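PDB 1YQF: hypothetical protein Lmaj011689 from Leishmania major, which is of unknown function but is related in sequence to human p32 and belongs to the MAM33 family of mitochondrial glycoproteins. Local coordinates for residues A108-I122 and L159-E173. Sequence-based numbering, arbitrary orientation.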
ATOM      1  N   ALA A 108     -13.854 -10.208   9.408  1.00 24.66           N
ATOM      2  CA  ALA A 108     -13.557 -11.353   8.553  1.00 25.03           C
ATOM      3  C   ALA A 108     -13.391 -10.870   7.122  1.00 25.41           C
ATOM      4  O   ALA A 108     -14.288 -10.235   6.575  1.00 25.63           O
ATOM      5  CB  ALA A 108     -14.663 -12.390   8.641  1.00 24.94           C
ATOM      6  N   ASP A 109     -12.238 -11.158   6.523  1.00 25.74           N
ATOM      7  CA  ASP A 109     -11.996 -10.830   5.122  1.00 26.08           C
ATOM      8  C   ASP A 109     -12.301 -12.042   4.271  1.00 25.90           C
ATOM      9  O   ASP A 109     -11.731 -13.104   4.479  1.00 25.67           O
ATOM     10  CB  ASP A 109     -10.539 -10.429   4.901  1.00 26.29           C
ATOM     11  CG  ASP A 109     -10.128  -9.228   5.719  1.00 28.24           C
ATOM     12  OD1 ASP A 109     -10.850  -8.863   6.674  1.00 29.05           O
ATOM     13  OD2 ASP A 109      -9.081  -8.592   5.477  1.00 31.98           O
ATOM     14  N   LEU A 110     -13.198 -11.886   3.307  1.00 26.24           N
ATOM     15  CA  LEU A 110     -13.512 -12.968   2.390  1.00 26.90           C
ATOM     16  C   LEU A 110     -13.462 -12.488   0.955  1.00 27.58           C
ATOM     17  O   LEU A 110     -13.621 -11.306   0.674  1.00 26.78           O
ATOM     18  CB  LEU A 110     -14.892 -13.561   2.689  1.00 26.97           C
ATOM     19  CG  LEU A 110     -15.179 -13.945   4.140  1.00 27.13           C
ATOM     20  CD1 LEU A 110     -15.778 -12.772   4.879  1.00 27.90           C
ATOM     21  CD2 LEU A 110     -16.107 -15.143   4.219  1.00 28.00           C
ATOM     22  N   SER A 111     -13.225 -13.425   0.049  1.00 29.21           N
ATOM     23  CA  SER A 111     -13.284 -13.149  -1.377  1.00 31.06           C
ATOM     24  C   SER A 111     -14.389 -13.998  -1.993  1.00 33.14           C
ATOM     25  O   SER A 111     -14.686 -15.096  -1.513  1.00 32.93           O
ATOM     26  CB  SER A 111     -11.935 -13.434  -2.039  1.00 30.76           C
ATOM     27  OG  SER A 111     -11.428 -14.695  -1.653  1.00 31.59           O
ATOM     28  N   ILE A 112     -15.006 -13.471  -3.045  1.00 35.90           N
ATOM     29  CA  ILE A 112     -16.079 -14.160  -3.747  1.00 38.11           C
ATOM     30  C   ILE A 112     -15.513 -14.647  -5.072  1.00 40.26           C
ATOM     31  O   ILE A 112     -15.127 -13.846  -5.925  1.00 40.33           O
ATOM     32  CB  ILE A 112     -17.281 -13.221  -3.980  1.00 38.21           C
ATOM     33  CG1 ILE A 112     -17.746 -12.605  -2.656  1.00 38.59           C
ATOM     34  CG2 ILE A 112     -18.435 -13.983  -4.643  1.00 38.11           C
ATOM     35  CD1 ILE A 112     -18.722 -11.459  -2.824  1.00 39.31           C
ATOM     36  N   GLU A 113     -15.447 -15.965  -5.223  1.00 43.03           N
ATOM     37  CA  GLU A 113     -14.893 -16.588  -6.418  1.00 45.11           C
ATOM     38  C   GLU A 113     -15.726 -17.805  -6.805  1.00 47.01           C
ATOM     39  O   GLU A 113     -15.859 -18.744  -6.020  1.00 47.40           O
ATOM     40  CB  GLU A 113     -13.421 -16.977  -6.206  1.00 45.09           C
ATOM     41  CG  GLU A 113     -13.056 -17.447  -4.804  1.00 44.94           C
ATOM     42  CD  GLU A 113     -11.576 -17.280  -4.501  1.00 44.90           C
ATOM     43  OE1 GLU A 113     -11.123 -16.124  -4.341  1.00 43.39           O
ATOM     44  OE2 GLU A 113     -10.865 -18.306  -4.419  1.00 45.32           O
ATOM     45  N   GLU A 114     -16.286 -17.767  -8.015  1.00 49.10           N
ATOM     46  CA  GLU A 114     -17.144 -18.831  -8.542  1.00 50.74           C
ATOM     47  C   GLU A 114     -18.413 -19.006  -7.704  1.00 50.41           C
ATOM     48  O   GLU A 114     -18.888 -20.128  -7.492  1.00 50.61           O
ATOM     49  CB  GLU A 114     -16.374 -20.157  -8.655  1.00 51.72           C
ATOM     50  CG  GLU A 114     -15.012 -20.048  -9.335  1.00 54.81           C
ATOM     51  CD  GLU A 114     -15.106 -19.641 -10.796  1.00 57.66           C
ATOM     52  OE1 GLU A 114     -15.497 -18.485 -11.075  1.00 59.03           O
ATOM     53  OE2 GLU A 114     -14.783 -20.478 -11.671  1.00 59.16           O
ATOM     54  N   GLY A 115     -18.955 -17.883  -7.231  1.00 49.98           N
ATOM     55  CA  GLY A 115     -20.137 -17.887  -6.383  1.00 49.40           C
ATOM     56  C   GLY A 115     -19.912 -18.554  -5.038  1.00 48.70           C
ATOM     57  O   GLY A 115     -20.868 -18.941  -4.368  1.00 48.96           O
ATOM     58  N   GLU A 116     -18.645 -18.676  -4.642  1.00 47.59           N
ATOM     59  CA  GLU A 116     -18.257 -19.364  -3.414  1.00 46.81           C
ATOM     60  C   GLU A 116     -17.539 -18.380  -2.499  1.00 44.13           C
ATOM     61  O   GLU A 116     -16.714 -17.588  -2.951  1.00 43.82           O
ATOM     62  CB  GLU A 116     -17.336 -20.548  -3.734  1.00 47.82           C
ATOM     63  CG  GLU A 116     -17.117 -21.516  -2.581  1.00 51.10           C
ATOM     64  CD  GLU A 116     -16.120 -22.613  -2.918  1.00 54.58           C
ATOM     65  OE1 GLU A 116     -14.906 -22.319  -2.982  1.00 55.78           O
ATOM     66  OE2 GLU A 116     -16.545 -23.773  -3.120  1.00 56.30           O
ATOM     67  N   LEU A 117     -17.858 -18.435  -1.211  1.00 41.03           N
ATOM     68  CA  LEU A 117     -17.215 -17.575  -0.228  1.00 38.40           C
ATOM     69  C   LEU A 117     -15.949 -18.250   0.276  1.00 36.12           C
ATOM     70  O   LEU A 117     -15.985 -19.402   0.704  1.00 35.54           O
ATOM     71  CB  LEU A 117     -18.165 -17.288   0.938  1.00 38.35           C
ATOM     72  CG  LEU A 117     -18.713 -15.865   1.041  1.00 38.83           C
ATOM     73  CD1 LEU A 117     -19.364 -15.399  -0.262  1.00 39.33           C
ATOM     74  CD2 LEU A 117     -19.712 -15.794   2.182  1.00 39.17           C
ATOM     75  N   VAL A 118     -14.834 -17.527   0.213  1.00 33.65           N
ATOM     76  CA  VAL A 118     -13.557 -18.014   0.718  1.00 31.75           C
ATOM     77  C   VAL A 118     -13.062 -17.077   1.814  1.00 30.30           C
ATOM     78  O   VAL A 118     -13.004 -15.865   1.638  1.00 30.00           O
ATOM     79  CB  VAL A 118     -12.500 -18.132  -0.394  1.00 31.67           C
ATOM     80  CG1 VAL A 118     -11.186 -18.668   0.168  1.00 30.98           C
ATOM     81  CG2 VAL A 118     -13.001 -19.048  -1.513  1.00 31.40           C
ATOM     82  N   LEU A 119     -12.710 -17.668   2.948  1.00 28.60           N
ATOM     83  CA  LEU A 119     -12.269 -16.939   4.126  1.00 27.06           C
ATOM     84  C   LEU A 119     -10.762 -16.752   4.088  1.00 26.40           C
ATOM     85  O   LEU A 119     -10.014 -17.720   3.966  1.00 25.91           O
ATOM     86  CB  LEU A 119     -12.671 -17.731   5.357  1.00 26.86           C
ATOM     87  CG  LEU A 119     -12.488 -17.134   6.742  1.00 27.71           C
ATOM     88  CD1 LEU A 119     -13.197 -15.788   6.887  1.00 27.27           C
ATOM     89  CD2 LEU A 119     -13.017 -18.153   7.736  1.00 28.48           C
ATOM     90  N   ASN A 120     -10.317 -15.505   4.197  1.00 25.85           N
ATOM     91  CA  ASN A 120      -8.896 -15.179   4.087  1.00 25.52           C
ATOM     92  C   ASN A 120      -8.245 -14.618   5.352  1.00 25.48           C
ATOM     93  O   ASN A 120      -7.029 -14.694   5.494  1.00 24.96           O
ATOM     94  CB  ASN A 120      -8.681 -14.214   2.921  1.00 25.51           C
ATOM     95  CG  ASN A 120      -8.897 -14.877   1.573  1.00 25.19           C
ATOM     96  OD1 ASN A 120      -8.407 -15.981   1.325  1.00 25.14           O
ATOM     97  ND2 ASN A 120      -9.643 -14.214   0.702  1.00 23.05           N
ATOM     98  N   ASN A 121      -9.036 -14.057   6.265  1.00 25.62           N
ATOM     99  CA  ASN A 121      -8.484 -13.520   7.508  1.00 25.78           C
ATOM    100  C   ASN A 121      -9.557 -13.257   8.552  1.00 25.60           C
ATOM    101  O   ASN A 121     -10.662 -12.858   8.216  1.00 25.31           O
ATOM    102  CB  ASN A 121      -7.712 -12.221   7.243  1.00 26.05           C
ATOM    103  CG  ASN A 121      -6.757 -11.870   8.374  1.00 27.61           C
ATOM    104  OD1 ASN A 121      -5.643 -12.393   8.439  1.00 29.31           O
ATOM    105  ND2 ASN A 121      -7.200 -10.998   9.281  1.00 27.10           N
ATOM    106  N   ILE A 122      -9.211 -13.483   9.815  1.00 25.83           N
ATOM    107  CA  ILE A 122     -10.084 -13.196  10.953  1.00 25.92           C
ATOM    108  C   ILE A 122      -9.259 -12.515  12.035  1.00 25.53           C
ATOM    109  O   ILE A 122      -8.228 -13.038  12.455  1.00 25.58           O
ATOM    110  CB  ILE A 122     -10.675 -14.484  11.543  1.00 26.48           C
ATOM    111  CG1 ILE A 122     -11.392 -15.302  10.469  1.00 27.32           C
ATOM    112  CG2 ILE A 122     -11.633 -14.146  12.695  1.00 26.41           C
ATOM    113  CD1 ILE A 122     -11.781 -16.667  10.945  1.00 29.39           C
ATOM    114  N   LEU A 159     -12.184 -23.747  11.267  1.00 35.86           N
ATOM    115  CA  LEU A 159     -12.446 -22.858  10.137  1.00 36.33           C
ATOM    116  C   LEU A 159     -13.806 -23.139   9.514  1.00 35.80           C
ATOM    117  O   LEU A 159     -14.490 -22.222   9.069  1.00 35.91           O
ATOM    118  CB  LEU A 159     -11.344 -22.976   9.078  1.00 36.92           C
ATOM    119  CG  LEU A 159     -11.104 -21.721   8.235  1.00 38.43           C
ATOM    120  CD1 LEU A 159     -10.725 -20.524   9.092  1.00 39.05           C
ATOM    121  CD2 LEU A 159     -10.029 -21.982   7.208  1.00 39.56           C
ATOM    122  N   ASN A 160     -14.194 -24.407   9.499  1.00 35.34           N
ATOM    123  CA  ASN A 160     -15.508 -24.801   9.012  1.00 35.14           C
ATOM    124  C   ASN A 160     -16.620 -24.291   9.928  1.00 34.03           C
ATOM    125  O   ASN A 160     -17.692 -23.926   9.455  1.00 33.60           O
ATOM    126  CB  ASN A 160     -15.587 -26.320   8.866  1.00 35.58           C
ATOM    127  CG  ASN A 160     -16.792 -26.768   8.073  1.00 37.09           C
ATOM    128  OD1 ASN A 160     -17.079 -26.229   7.004  1.00 39.14           O
ATOM    129  ND2 ASN A 160     -17.504 -27.765   8.590  1.00 38.21           N
ATOM    130  N   CYS A 161     -16.354 -24.254  11.233  1.00 33.05           N
ATOM    131  CA  CYS A 161     -17.314 -23.730  12.203  1.00 32.46           C
ATOM    132  C   CYS A 161     -17.444 -22.204  12.104  1.00 31.78           C
ATOM    133  O   CYS A 161     -18.503 -21.655  12.403  1.00 31.45           O
ATOM    134  CB  CYS A 161     -16.924 -24.141  13.626  1.00 32.65           C
ATOM    135  SG  CYS A 161     -17.307 -25.866  14.034  1.00 32.91           S
ATOM    136  N   VAL A 162     -16.380 -21.524  11.679  1.00 31.12           N
ATOM    137  CA  VAL A 162     -16.434 -20.074  11.471  1.00 30.96           C
ATOM    138  C   VAL A 162     -17.301 -19.757  10.258  1.00 31.52           C
ATOM    139  O   VAL A 162     -18.092 -18.826  10.281  1.00 31.77           O
ATOM    140  CB  VAL A 162     -15.044 -19.458  11.241  1.00 30.40           C
ATOM    141  CG1 VAL A 162     -15.169 -17.975  10.906  1.00 30.47           C
ATOM    142  CG2 VAL A 162     -14.161 -19.639  12.461  1.00 30.05           C
ATOM    143  N   MET A 163     -17.128 -20.534   9.197  1.00 32.54           N
ATOM    144  CA  MET A 163     -17.918 -20.388   7.978  1.00 33.41           C
ATOM    145  C   MET A 163     -19.401 -20.576   8.241  1.00 33.45           C
ATOM    146  O   MET A 163     -20.232 -19.870   7.669  1.00 33.14           O
ATOM    147  CB  MET A 163     -17.465 -21.412   6.931  1.00 33.97           C
ATOM    148  CG  MET A 163     -16.121 -21.105   6.303  1.00 36.07           C
ATOM    149  SD  MET A 163     -16.015 -19.405   5.731  1.00 40.10           S
ATOM    150  CE  MET A 163     -17.289 -19.386   4.436  1.00 39.80           C
ATOM    151  N   THR A 164     -19.723 -21.542   9.102  1.00 33.85           N
ATOM    152  CA  THR A 164     -21.101 -21.817   9.488  1.00 34.12           C
ATOM    153  C   THR A 164     -21.631 -20.668  10.322  1.00 33.65           C
ATOM    154  O   THR A 164     -22.745 -20.207  10.125  1.00 34.01           O
ATOM    155  CB  THR A 164     -21.168 -23.120  10.299  1.00 34.38           C
ATOM    156  OG1 THR A 164     -20.836 -24.233   9.458  1.00 35.67           O
ATOM    157  CG2 THR A 164     -22.596 -23.412  10.769  1.00 34.61           C
ATOM    158  N   TYR A 165     -20.815 -20.223  11.265  1.00 33.28           N
ATOM    159  CA  TYR A 165     -21.143 -19.100  12.133  1.00 33.00           C
ATOM    160  C   TYR A 165     -21.472 -17.858  11.300  1.00 34.21           C
ATOM    161  O   TYR A 165     -22.431 -17.149  11.587  1.00 33.93           O
ATOM    162  CB  TYR A 165     -19.963 -18.851  13.078  1.00 32.29           C
ATOM    163  CG  TYR A 165     -19.951 -17.527  13.800  1.00 30.95           C
ATOM    164  CD1 TYR A 165     -19.354 -16.405  13.225  1.00 29.74           C
ATOM    165  CD2 TYR A 165     -20.491 -17.405  15.073  1.00 28.87           C
ATOM    166  CE1 TYR A 165     -19.316 -15.196  13.892  1.00 28.84           C
ATOM    167  CE2 TYR A 165     -20.455 -16.201  15.750  1.00 29.00           C
ATOM    168  CZ  TYR A 165     -19.867 -15.097  15.155  1.00 29.16           C
ATOM    169  OH  TYR A 165     -19.832 -13.895  15.822  1.00 28.47           O
ATOM    170  N   LEU A 166     -20.689 -17.616  10.253  1.00 35.81           N
ATOM    171  CA  LEU A 166     -20.929 -16.484   9.365  1.00 37.33           C
ATOM    172  C   LEU A 166     -22.206 -16.708   8.556  1.00 38.65           C
ATOM    173  O   LEU A 166     -23.001 -15.789   8.374  1.00 38.54           O
ATOM    174  CB  LEU A 166     -19.737 -16.271   8.425  1.00 37.50           C
ATOM    175  CG  LEU A 166     -18.498 -15.607   9.033  1.00 37.95           C
ATOM    176  CD1 LEU A 166     -17.322 -15.711   8.077  1.00 39.10           C
ATOM    177  CD2 LEU A 166     -18.771 -14.154   9.372  1.00 37.52           C
ATOM    178  N   GLU A 167     -22.399 -17.942   8.097  1.00 40.31           N
ATOM    179  CA  GLU A 167     -23.563 -18.327   7.296  1.00 41.91           C
ATOM    180  C   GLU A 167     -24.889 -18.098   8.022  1.00 41.76           C
ATOM    181  O   GLU A 167     -25.855 -17.632   7.412  1.00 41.56           O
ATOM    182  CB  GLU A 167     -23.451 -19.799   6.884  1.00 42.86           C
ATOM    183  CG  GLU A 167     -24.571 -20.289   5.980  1.00 46.44           C
ATOM    184  CD  GLU A 167     -24.367 -21.721   5.530  1.00 50.26           C
ATOM    185  OE1 GLU A 167     -23.339 -21.996   4.874  1.00 52.03           O
ATOM    186  OE2 GLU A 167     -25.230 -22.571   5.833  1.00 52.52           O
ATOM    187  N   LYS A 168     -24.929 -18.436   9.316  1.00 41.92           N
ATOM    188  CA  LYS A 168     -26.119 -18.227  10.145  1.00 42.21           C
ATOM    189  C   LYS A 168     -26.549 -16.762  10.144  1.00 41.19           C
ATOM    190  O   LYS A 168     -27.736 -16.458  10.220  1.00 40.79           O
ATOM    191  CB  LYS A 168     -25.863 -18.675  11.592  1.00 43.01           C
ATOM    192  CG  LYS A 168     -25.745 -20.188  11.796  1.00 46.09           C
ATOM    193  CD  LYS A 168     -25.584 -20.536  13.279  1.00 50.15           C
ATOM    194  CE  LYS A 168     -25.307 -22.023  13.490  1.00 52.14           C
ATOM    195  NZ  LYS A 168     -25.076 -22.366  14.923  1.00 53.42           N
ATOM    196  N   ARG A 169     -25.569 -15.863  10.055  1.00 40.50           N
ATOM    197  CA  ARG A 169     -25.803 -14.419  10.077  1.00 40.14           C
ATOM    198  C   ARG A 169     -26.078 -13.772   8.710  1.00 39.98           C
ATOM    199  O   ARG A 169     -26.026 -12.551   8.585  1.00 39.91           O
ATOM    200  CB  ARG A 169     -24.599 -13.734  10.726  1.00 39.97           C
ATOM    201  CG  ARG A 169     -24.538 -13.971  12.203  1.00 39.72           C
ATOM    202  CD  ARG A 169     -23.184 -13.695  12.825  1.00 38.86           C
ATOM    203  NE  ARG A 169     -23.217 -13.945  14.261  1.00 38.62           N
ATOM    204  CZ  ARG A 169     -23.328 -15.143  14.825  1.00 39.89           C
ATOM    205  NH1 ARG A 169     -23.407 -16.250  14.088  1.00 40.13           N
ATOM    206  NH2 ARG A 169     -23.353 -15.242  16.146  1.00 40.00           N
ATOM    207  N   GLY A 170     -26.375 -14.578   7.696  1.00 39.80           N
ATOM    208  CA  GLY A 170     -26.676 -14.056   6.370  1.00 39.94           C
ATOM    209  C   GLY A 170     -25.463 -13.818   5.485  1.00 39.80           C
ATOM    210  O   GLY A 170     -25.614 -13.379   4.345  1.00 39.80           O
ATOM    211  N   VAL A 171     -24.269 -14.100   6.007  1.00 39.58           N
ATOM    212  CA  VAL A 171     -23.036 -13.987   5.237  1.00 39.35           C
ATOM    213  C   VAL A 171     -22.801 -15.324   4.536  1.00 40.64           C
ATOM    214  O   VAL A 171     -22.111 -16.203   5.052  1.00 40.30           O
ATOM    215  CB  VAL A 171     -21.838 -13.622   6.135  1.00 38.52           C
ATOM    216  CG1 VAL A 171     -20.574 -13.425   5.302  1.00 37.22           C
ATOM    217  CG2 VAL A 171     -22.141 -12.368   6.934  1.00 36.87           C
ATOM    218  N   ASP A 172     -23.392 -15.455   3.353  1.00 42.28           N
ATOM    219  CA  ASP A 172     -23.412 -16.719   2.616  1.00 43.63           C
ATOM    220  C   ASP A 172     -23.217 -16.477   1.113  1.00 44.31           C
ATOM    221  O   ASP A 172     -22.748 -15.411   0.712  1.00 44.73           O
ATOM    222  CB  ASP A 172     -24.729 -17.464   2.902  1.00 43.89           C
ATOM    223  CG  ASP A 172     -25.956 -16.592   2.696  1.00 44.47           C
ATOM    224  OD1 ASP A 172     -25.924 -15.696   1.827  1.00 44.38           O
ATOM    225  OD2 ASP A 172     -27.005 -16.732   3.365  1.00 45.97           O
ATOM    226  N   GLU A 173     -23.556 -17.467   0.291  1.00 45.00           N
ATOM    227  CA  GLU A 173     -23.415 -17.351  -1.159  1.00 45.72           C
ATOM    228  C   GLU A 173     -24.453 -16.423  -1.790  1.00 45.11           C
ATOM    229  O   GLU A 173     -24.202 -15.851  -2.847  1.00 44.85           O
ATOM    230  CB  GLU A 173     -23.497 -18.729  -1.812  1.00 46.34           C
ATOM    231  CG  GLU A 173     -22.352 -19.651  -1.422  1.00 48.77           C
ATOM    232  CD  GLU A 173     -22.275 -20.907  -2.275  1.00 51.41           C
ATOM    233  OE1 GLU A 173     -23.099 -21.071  -3.208  1.00 52.64           O
ATOM    234  OE2 GLU A 173     -21.379 -21.736  -2.013  1.00 52.26           O
TER
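L119, on the strand of the hairpin that forms an edge of the sheet within this chain, meets the helix 159-168 with two parts of its side chain. Its CB lies 3.8 Å from M163 SD, the two side chains running alongside in opposite senses. With CG anti to the backbone N (chi1 -173°), L119 sends CD2 to within 3.6 Å of L159 CD1 and also onto V162 and M163. M163, bent at chi2 and chi3, curls back so that CE approaches the backbone O of L117 at 4.0 Å. At one end of the row I122 CD1 meets V162 CG1 tip to tip at 3.6 Å; on the other strand of the hairpin, L110 CD2 and L166 CD1 meet end to end at 4.1 Å. Beyond the helix, L117 CD2 rests 3.4 Å from D172 O and also packs on V171.

A Schellman motif with G170 at C-prime ends the helix and turns V171 back toward the hairpin; D172 then caps L175 N in the helix 173-202. The classic bulge of N120 and N121 opposite D109 interrupts the hairpin's regular pairing, and W194 NE1 of the second subunit hydrogen-bonds to I122 O. No hydrogen bond joins the segments, so this helix-on-sheet packing, in what is probably a p32-like fold, rests mainly on aliphatic and thioether contacts; at its exposed end the E173 carboxylate lies against G115 O unbonded, and solvent probably eases its like charge with E116.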